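Local structure of SAM-dependent methyltransferase (Anabaena variabilis ATCC 29413, 3GGD) at residues Q70-S75 / N98-I103; A126-R131 / I151-Q156; P183-L188 / Q222-L227. The protein probably transfers methyl groups from S-adenosyl-L-methionine to an acceptor, and binds S-adenosyl-L-homocysteine, the product form of that cofactor. One frame throughout, in Å; residues are numbered along the deposited sequence.

Contacts 1 and 2 belong to the Rossmann-like methyltransferase core, their centres 18 Å apart, and they meet where L74 CD1 packs 3.6 Å from Y129 CD2. Contact 3 lies about 30 Å from contact 2 and 25 Å from contact 1, centre to centre, on the other side of the chain's centre from contact 2. The edges of contacts 2 and 3 nevertheless meet, where R131 NH2 comes within 3.2 Å of Q222 O, and one ethanediol touches both. R131 binds S-adenosyl-L-homocysteine directly, whereas the side chains of T71 and I224 remain about 7 Å and 9 Å from it.

Contact 1 (Q70-S75 / N98-I103); sequences QTKFLS and NTAANI
At one edge of the Rossmann-like methyltransferase fold, helix 69-77 packs against the loop that leads from helix 88-97 into the outer strand 103-107. K72 spans the outer part of this contact. Its CB rests 3.6 Å from N98 OD1, and CG continues past the same oxygen; the N98 amide is itself tied through ND2 to N67 O. CG is anti to the backbone N, and the bend at chi2 (60°) turns the rest of the chain along the loop, so that CD and CE run beside T99 O. The tip then donates from K72 NZ to T99 O over 2.9 Å, in the plane of the carbonyl, with A100 CB next to the ammonium. A long aliphatic stem with a charged end suits this place, partly buried along its length and bonding at its tip.

Further in, S75 is small enough to let I103 come close: S75 CB and I103 CG1 are 3.4 Å apart, tighter than usual for two carbons. I103 CD1 reaches the helix backbone, 3.9 Å from K72 CA, and the I103 and T71 side chains cross obliquely, meeting through their CG2 methyls, while T71 OG1 turns to D62. S75 OG takes the crowded position between backbone N and carbonyl carbon, donates to K72 O over 2.7 Å, and accepts from a water that also donates to N102 OD1.

N102 sits in the type I turn from A100 to I103, closed by the I103 N to A100 O bond. Its amide nitrogen is gripped twice, by P79 O and by the helix: N102 ND2 meets a lone pair of S75 O at 2.9 Å, nearly straight at 174°, with the oxygen almost exactly in the amide plane.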
# COMPACT_ATOMS: atom_id res chain seq x y z
N GLN A 70 -1.80 8.52 5.89
CA GLN A 70 -2.51 7.58 6.78
C GLN A 70 -1.75 7.33 8.07
O GLN A 70 -2.34 7.07 9.15
CB GLN A 70 -2.79 6.25 6.05
CG GLN A 70 -3.42 6.40 4.62
CD GLN A 70 -4.67 7.30 4.54
OE1 GLN A 70 -5.54 7.24 5.41
NE2 GLN A 70 -4.77 8.11 3.48
N THR A 71 -0.42 7.40 7.96
CA THR A 71 0.51 7.19 9.05
C THR A 71 0.25 8.16 10.19
O THR A 71 0.22 7.77 11.36
CB THR A 71 1.97 7.36 8.55
OG1 THR A 71 2.10 6.76 7.25
CG2 THR A 71 2.97 6.73 9.54
N LYS A 72 0.06 9.42 9.85
CA LYS A 72 -0.25 10.44 10.86
C LYS A 72 -1.49 10.08 11.70
O LYS A 72 -1.50 10.21 12.93
CB LYS A 72 -0.44 11.76 10.15
CG LYS A 72 -0.79 13.01 11.04
CD LYS A 72 0.28 13.32 12.05
CE LYS A 72 0.06 14.72 12.67
NZ LYS A 72 0.95 14.81 13.85
N PHE A 73 -2.56 9.64 11.04
CA PHE A 73 -3.74 9.21 11.75
C PHE A 73 -3.44 7.99 12.65
O PHE A 73 -3.80 7.96 13.83
CB PHE A 73 -4.89 8.97 10.74
CG PHE A 73 -6.10 8.31 11.33
CD1 PHE A 73 -6.13 6.92 11.55
CD2 PHE A 73 -7.21 9.05 11.69
CE1 PHE A 73 -7.25 6.31 12.09
CE2 PHE A 73 -8.33 8.43 12.22
CZ PHE A 73 -8.34 7.07 12.42
N LEU A 74 -2.78 6.99 12.10
CA LEU A 74 -2.44 5.82 12.90
C LEU A 74 -1.70 6.23 14.18
O LEU A 74 -1.92 5.67 15.25
CB LEU A 74 -1.56 4.85 12.07
CG LEU A 74 -2.31 4.12 10.95
CD1 LEU A 74 -1.33 3.31 10.08
CD2 LEU A 74 -3.47 3.21 11.51
N SER A 75 -0.84 7.24 14.07
CA SER A 75 -0.00 7.64 15.20
C SER A 75 -0.84 8.27 16.29
O SER A 75 -0.40 8.35 17.42
CB SER A 75 1.10 8.61 14.76
OG SER A 75 0.62 9.94 14.62
N ASN A 98 3.77 15.14 7.73
CA ASN A 98 3.08 14.20 8.59
C ASN A 98 3.96 13.63 9.70
O ASN A 98 4.04 12.41 9.89
CB ASN A 98 2.53 13.07 7.72
CG ASN A 98 1.34 13.51 6.86
OD1 ASN A 98 0.32 13.95 7.40
ND2 ASN A 98 1.45 13.35 5.53
N THR A 99 4.67 14.50 10.40
CA THR A 99 5.51 14.07 11.51
C THR A 99 4.72 14.02 12.82
O THR A 99 3.67 14.66 12.97
CB THR A 99 6.66 15.04 11.76
OG1 THR A 99 6.09 16.34 11.89
CG2 THR A 99 7.61 15.06 10.61
N ALA A 100 5.23 13.26 13.77
CA ALA A 100 4.68 13.21 15.13
C ALA A 100 5.79 12.63 16.00
O ALA A 100 6.66 11.93 15.49
CB ALA A 100 3.46 12.34 15.17
N ALA A 101 5.75 12.93 17.29
CA ALA A 101 6.74 12.43 18.26
C ALA A 101 6.83 10.92 18.23
O ALA A 101 7.89 10.39 18.42
CB ALA A 101 6.39 12.92 19.71
N ASN A 102 5.72 10.22 17.95
CA ASN A 102 5.71 8.76 17.97
C ASN A 102 5.70 8.11 16.60
O ASN A 102 5.30 6.96 16.44
CB ASN A 102 4.54 8.24 18.81
CG ASN A 102 3.20 8.58 18.22
OD1 ASN A 102 3.06 9.61 17.59
ND2 ASN A 102 2.22 7.70 18.40
N ILE A 103 6.13 8.86 15.60
CA ILE A 103 6.35 8.28 14.28
C ILE A 103 7.84 8.32 13.92
O ILE A 103 8.48 9.35 14.08
CB ILE A 103 5.66 9.06 13.14
CG1 ILE A 103 4.13 9.01 13.26
CG2 ILE A 103 6.07 8.46 11.77
CD1 ILE A 103 3.36 9.97 12.27
O HOH W 1 0.54 11.29 17.11

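Contact 2 (A126-R131 / I151-Q156); sequences ANIYMR and ILLGKQ. With SAH (S-adenosyl-L-homocysteine), chain E; EDO (1,2-ethanediol), chain N; EDO (1,2-ethanediol), chain L.
Two kinds of polar contact link strand 127-131 to the end of helix 142-153. The direct one is a backbone bond from A126 N to L152 O, 3.0 Å long and somewhat bent (150° at the hydrogen), which uses a carbonyl of the last helical turn to hold the residue just ahead of the strand. The indirect one is a water 2.6 Å from N127 OD1 that can also donate to Q156 O, though it has more acceptors in reach than protons; N127 OD1 additionally receives A158 N. G154, with positive phi, turns the chain out of the helix between these two links, a conformation that glycine adopts readily.

Apolar packing fills the interior. I128 points toward the helix, with CG1 beside its backbone N, and its CD1 lies 3.7 Å from L153 CG and 4.0 Å from L152 CB; the I128 and L153 side chains cross at about a right angle. L153 CD2 also comes 3.4 Å from A126 O. Branched aliphatic residues suit this buried interface, where helix 113-123 lies against L152 from beyond.

Ligand contacts gather at the far end of the strand. R131 O accepts from the amino N of SAH at 2.8 Å, and the extended side chain carries NH1 to 2.9 Å from SAH OXT, near the guanidinium plane. W35 O takes another bond from NH1, while NE and NH2 both donate to one ethanediol. An alanine here would remove the guanidinium and would probably leave the ligand's carboxylate less firmly held. A strand whose C-terminal end meets the cofactor while its other end packs on the following helix is characteristic of the beta-alpha-beta unit 127-131, 142-153, 158-164 in this Rossmann-like fold.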
# COMPACT_ATOMS: atom_id res chain seq x y z
N ALA A 126 6.16 -7.06 14.78
CA ALA A 126 5.40 -5.82 14.57
C ALA A 126 4.04 -6.16 13.94
O ALA A 126 3.92 -7.13 13.20
CB ALA A 126 6.15 -4.86 13.64
N ASN A 127 3.04 -5.34 14.23
CA ASN A 127 1.80 -5.39 13.46
C ASN A 127 2.03 -4.58 12.21
O ASN A 127 2.93 -3.74 12.19
CB ASN A 127 0.65 -4.80 14.24
CG ASN A 127 0.29 -5.64 15.43
OD1 ASN A 127 0.24 -6.86 15.33
ND2 ASN A 127 0.03 -4.97 16.58
N ILE A 128 1.26 -4.87 11.15
CA ILE A 128 1.41 -4.14 9.88
C ILE A 128 0.09 -3.64 9.33
O ILE A 128 -0.91 -4.38 9.29
CB ILE A 128 2.09 -5.00 8.76
CG1 ILE A 128 3.53 -5.35 9.14
CG2 ILE A 128 2.09 -4.25 7.40
CD1 ILE A 128 4.21 -6.37 8.22
N TYR A 129 0.10 -2.37 8.94
CA TYR A 129 -0.94 -1.76 8.14
C TYR A 129 -0.33 -1.51 6.76
O TYR A 129 0.73 -0.87 6.64
CB TYR A 129 -1.37 -0.40 8.73
CG TYR A 129 -2.34 0.39 7.87
CD1 TYR A 129 -3.69 0.11 7.87
CD2 TYR A 129 -1.89 1.41 7.04
CE1 TYR A 129 -4.59 0.86 7.09
CE2 TYR A 129 -2.78 2.19 6.29
CZ TYR A 129 -4.14 1.90 6.31
OH TYR A 129 -5.04 2.63 5.54
N MSE A 130 -0.98 -2.04 5.72
CA MSE A 130 -0.51 -1.82 4.37
C MSE A 130 -1.66 -1.48 3.43
O MSE A 130 -2.57 -2.28 3.19
CB MSE A 130 0.24 -3.05 3.85
CG MSE A 130 0.89 -2.81 2.50
SE MSE A 130 2.01 -4.38 1.95
CE MSE A 130 0.63 -5.51 1.58
N ARG A 131 -1.60 -0.27 2.89
CA ARG A 131 -2.63 0.23 1.98
C ARG A 131 -2.04 0.34 0.56
O ARG A 131 -1.21 1.23 0.26
CB ARG A 131 -3.15 1.58 2.48
CG ARG A 131 -4.29 2.13 1.63
CD ARG A 131 -4.87 3.43 2.24
NE ARG A 131 -6.02 3.92 1.47
CZ ARG A 131 -5.94 4.83 0.52
NH1 ARG A 131 -4.78 5.36 0.20
NH2 ARG A 131 -7.05 5.23 -0.11
N ILE A 151 8.86 -11.88 7.78
CA ILE A 151 9.93 -11.56 8.69
C ILE A 151 9.48 -10.48 9.70
O ILE A 151 9.67 -10.64 10.92
CB ILE A 151 11.18 -11.08 7.92
CG1 ILE A 151 11.80 -12.24 7.11
CG2 ILE A 151 12.21 -10.47 8.89
CD1 ILE A 151 12.84 -11.78 6.04
N LEU A 152 8.85 -9.41 9.22
CA LEU A 152 8.45 -8.34 10.14
C LEU A 152 7.38 -8.75 11.18
O LEU A 152 7.39 -8.29 12.36
CB LEU A 152 7.94 -7.14 9.34
CG LEU A 152 8.97 -6.41 8.47
CD1 LEU A 152 8.31 -5.41 7.49
CD2 LEU A 152 10.10 -5.73 9.34
N LEU A 153 6.43 -9.60 10.73
CA LEU A 153 5.32 -10.03 11.56
C LEU A 153 5.70 -11.04 12.64
O LEU A 153 5.14 -11.04 13.75
CB LEU A 153 4.25 -10.67 10.67
CG LEU A 153 3.48 -9.68 9.78
CD1 LEU A 153 2.80 -10.38 8.59
CD2 LEU A 153 2.47 -8.83 10.62
N GLY A 154 6.62 -11.95 12.29
CA GLY A 154 6.96 -13.06 13.20
C GLY A 154 5.70 -13.81 13.62
O GLY A 154 4.74 -13.90 12.85
N LYS A 155 5.66 -14.31 14.84
CA LYS A 155 4.50 -15.05 15.32
C LYS A 155 3.39 -14.17 15.83
O LYS A 155 2.22 -14.49 15.62
CB LYS A 155 4.91 -16.00 16.45
CG LYS A 155 3.78 -16.93 16.98
CD LYS A 155 3.36 -17.94 15.92
CE LYS A 155 2.36 -19.00 16.47
NZ LYS A 155 1.22 -18.34 17.12
N GLN A 156 3.73 -13.08 16.51
CA GLN A 156 2.71 -12.32 17.22
C GLN A 156 2.09 -11.20 16.45
O GLN A 156 1.04 -10.72 16.84
CB GLN A 156 3.29 -11.70 18.49
CG GLN A 156 3.92 -12.67 19.51
CD GLN A 156 4.39 -11.86 20.76
OE1 GLN A 156 3.62 -11.05 21.32
NE2 GLN A 156 5.67 -12.03 21.14
N SAH E . 0.20 3.24 1.62
CA SAH E . 0.32 4.59 1.01
CB SAH E . 0.98 4.58 -0.39
CG SAH E . 0.37 3.71 -1.50
SD SAH E . 1.21 3.90 -3.08
C SAH E . -1.03 5.28 0.92
O SAH E . -1.09 6.53 0.82
OXT SAH E . -2.07 4.63 0.93
C5' SAH E . 2.34 2.54 -3.04
C4' SAH E . 3.59 2.82 -2.16
O4' SAH E . 4.45 1.65 -2.14
C3' SAH E . 4.51 3.97 -2.62
O3' SAH E . 4.76 4.91 -1.59
C2' SAH E . 5.82 3.28 -2.99
O2' SAH E . 7.01 4.09 -2.92
C1' SAH E . 5.81 2.06 -2.09
N9 SAH E . 6.70 0.98 -2.53
C8 SAH E . 6.83 0.56 -3.82
N7 SAH E . 7.70 -0.46 -3.88
C5 SAH E . 8.14 -0.68 -2.60
C6 SAH E . 9.12 -1.58 -2.00
N6 SAH E . 9.75 -2.42 -2.85
N1 SAH E . 9.36 -1.52 -0.68
C2 SAH E . 8.70 -0.61 0.10
N3 SAH E . 7.82 0.24 -0.41
C4 SAH E . 7.52 0.27 -1.72
C1 EDO N . 8.65 -14.13 18.35
O1 EDO N . 7.35 -13.88 18.86
C2 EDO N . 8.58 -15.03 17.12
O2 EDO N . 8.42 -14.23 15.90
C1 EDO L . -10.10 2.73 1.01
O1 EDO L . -9.73 4.07 0.63
C2 EDO L . -9.65 2.37 2.46
O2 EDO L . -8.25 2.69 2.74
O HOH W 2 -1.14 -8.32 17.05

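Contact 3 (P183-L188 / Q222-L227); sequences PYELLL and QSIHKL. With EDO (1,2-ethanediol), chain P; EDO (1,2-ethanediol), chain L.
The tight part of this contact is built on the ring of H225, held at one edge and covered on one face. H225 ND1 donates to E185 OE1 over a short 2.6 Å, close to the ring plane, and the glutamate receives it on its syn lone pair. The bend at chi2 (87°) brings the carboxylate there, with its plane turned 82° from that of the imidazole. Over the ring face lies P183, whose CB sits 3.6 Å from the H225 ring centroid and only 9° off the normal, a CH-pi contact. Proline brings a rigid CH2 surface to the imidazole face, and from the N-cap position of helix 184-190 its carbonyl accepts from both L186 N and L187 N. A glutamate in the first turn of a helix would be favoured as an anion, and that charge would probably raise the proton affinity of the histidine.

Away from the ring the packing loosens. I224 CD1 approaches E185 CG no closer than 4.2 Å, and the second carboxylate oxygen meets solvent: a water donates to E185 OE2 at 2.7 Å and accepts from K226 N. H225 NE2 shares a hydrogen bond with O1 of an ethanediol, 3.1 Å away, probably taken up from the crystallisation liquor. Within the loop, S223 OG accepts from H225 N, an ST turn, and is also hydrogen-bonded to A233 O. This is a His-carboxylate hydrogen bond at the surface, joining the start of helix 184-190 to the loop that connects antiparallel strands 211-217 and 237-244 of the methyltransferase sheet.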
# COMPACT_ATOMS: atom_id res chain seq x y z
N PRO A 183 -7.65 8.28 -16.17
CA PRO A 183 -7.56 9.41 -15.26
C PRO A 183 -6.16 10.06 -15.19
O PRO A 183 -5.17 9.34 -15.06
CB PRO A 183 -7.87 8.77 -13.90
CG PRO A 183 -8.77 7.64 -14.24
CD PRO A 183 -8.22 7.08 -15.53
N TYR A 184 -6.11 11.40 -15.25
CA TYR A 184 -4.84 12.16 -15.14
C TYR A 184 -3.95 11.63 -14.04
O TYR A 184 -2.77 11.37 -14.26
CB TYR A 184 -5.09 13.69 -14.88
CG TYR A 184 -3.78 14.55 -14.65
CD1 TYR A 184 -2.75 14.51 -15.57
CD2 TYR A 184 -3.63 15.42 -13.56
CE1 TYR A 184 -1.56 15.29 -15.43
CE2 TYR A 184 -2.43 16.24 -13.39
CZ TYR A 184 -1.38 16.15 -14.33
OH TYR A 184 -0.12 16.91 -14.27
N GLU A 185 -4.52 11.46 -12.85
CA GLU A 185 -3.71 11.09 -11.71
C GLU A 185 -3.14 9.68 -11.82
O GLU A 185 -2.12 9.38 -11.20
CB GLU A 185 -4.49 11.28 -10.40
CG GLU A 185 -5.05 12.72 -10.20
CD GLU A 185 -6.43 12.96 -10.82
OE1 GLU A 185 -6.91 12.17 -11.67
OE2 GLU A 185 -7.07 13.96 -10.42
N LEU A 186 -3.77 8.82 -12.60
CA LEU A 186 -3.24 7.47 -12.84
C LEU A 186 -2.13 7.58 -13.88
O LEU A 186 -1.09 6.96 -13.76
CB LEU A 186 -4.32 6.51 -13.32
CG LEU A 186 -3.86 5.07 -13.70
CD1 LEU A 186 -3.17 4.34 -12.53
CD2 LEU A 186 -5.04 4.27 -14.25
N LEU A 187 -2.36 8.38 -14.91
CA LEU A 187 -1.33 8.57 -15.91
C LEU A 187 -0.04 9.09 -15.26
O LEU A 187 1.08 8.71 -15.66
CB LEU A 187 -1.84 9.48 -17.03
CG LEU A 187 -2.87 8.84 -17.97
CD1 LEU A 187 -3.45 9.88 -18.97
CD2 LEU A 187 -2.26 7.60 -18.72
N LEU A 188 -0.18 9.94 -14.23
CA LEU A 188 0.99 10.45 -13.51
C LEU A 188 1.88 9.38 -12.91
O LEU A 188 3.10 9.58 -12.80
CB LEU A 188 0.60 11.45 -12.40
CG LEU A 188 0.10 12.82 -12.89
CD1 LEU A 188 -0.36 13.71 -11.72
CD2 LEU A 188 1.12 13.55 -13.76
N GLN A 222 -10.65 4.08 -2.31
CA GLN A 222 -10.93 5.48 -2.61
C GLN A 222 -9.76 6.23 -3.23
O GLN A 222 -8.67 6.29 -2.64
CB GLN A 222 -11.36 6.18 -1.35
CG GLN A 222 -12.57 5.54 -0.72
CD GLN A 222 -13.88 5.97 -1.34
OE1 GLN A 222 -14.05 7.12 -1.81
NE2 GLN A 222 -14.84 5.05 -1.31
N SER A 223 -9.99 6.81 -4.40
CA SER A 223 -9.01 7.63 -5.10
C SER A 223 -9.44 9.10 -5.01
O SER A 223 -10.52 9.39 -4.53
CB SER A 223 -8.87 7.22 -6.58
OG SER A 223 -9.80 7.87 -7.42
N ILE A 224 -8.59 10.00 -5.49
CA ILE A 224 -8.91 11.43 -5.49
C ILE A 224 -9.37 11.88 -6.90
O ILE A 224 -9.65 13.05 -7.13
CB ILE A 224 -7.69 12.31 -5.05
CG1 ILE A 224 -6.55 12.22 -6.10
CG2 ILE A 224 -7.25 11.90 -3.69
CD1 ILE A 224 -5.58 13.36 -6.07
N HIS A 225 -9.41 10.96 -7.85
CA HIS A 225 -9.88 11.33 -9.18
C HIS A 225 -11.39 11.52 -9.20
O HIS A 225 -12.16 10.58 -8.91
CB HIS A 225 -9.55 10.27 -10.22
CG HIS A 225 -10.01 10.65 -11.58
ND1 HIS A 225 -9.36 11.60 -12.34
CD2 HIS A 225 -11.08 10.26 -12.30
CE1 HIS A 225 -10.01 11.76 -13.48
NE2 HIS A 225 -11.05 10.96 -13.48
N LYS A 226 -11.81 12.71 -9.61
CA LYS A 226 -13.23 13.05 -9.72
C LYS A 226 -13.75 12.78 -11.12
O LYS A 226 -13.20 13.27 -12.09
CB LYS A 226 -13.47 14.54 -9.43
CG LYS A 226 -13.33 14.91 -7.99
CD LYS A 226 -13.96 16.30 -7.71
CE LYS A 226 -13.71 16.78 -6.22
NZ LYS A 226 -12.22 16.94 -5.83
N LEU A 227 -14.83 12.02 -11.18
CA LEU A 227 -15.50 11.72 -12.40
C LEU A 227 -16.43 12.90 -12.75
O LEU A 227 -16.70 13.75 -11.90
CB LEU A 227 -16.28 10.42 -12.25
CG LEU A 227 -15.42 9.20 -11.96
CD1 LEU A 227 -16.28 8.05 -11.49
CD2 LEU A 227 -14.58 8.85 -13.18
C1 EDO P . -12.20 10.87 -16.63
O1 EDO P . -13.13 11.48 -15.70
C2 EDO P . -11.95 9.41 -16.28
O2 EDO P . -10.98 8.73 -17.12
C1 EDO L . -10.10 2.73 1.01
O1 EDO L . -9.73 4.07 0.63
C2 EDO L . -9.65 2.37 2.46
O2 EDO L . -8.25 2.69 2.74
O HOH W 3 -9.66 14.71 -10.57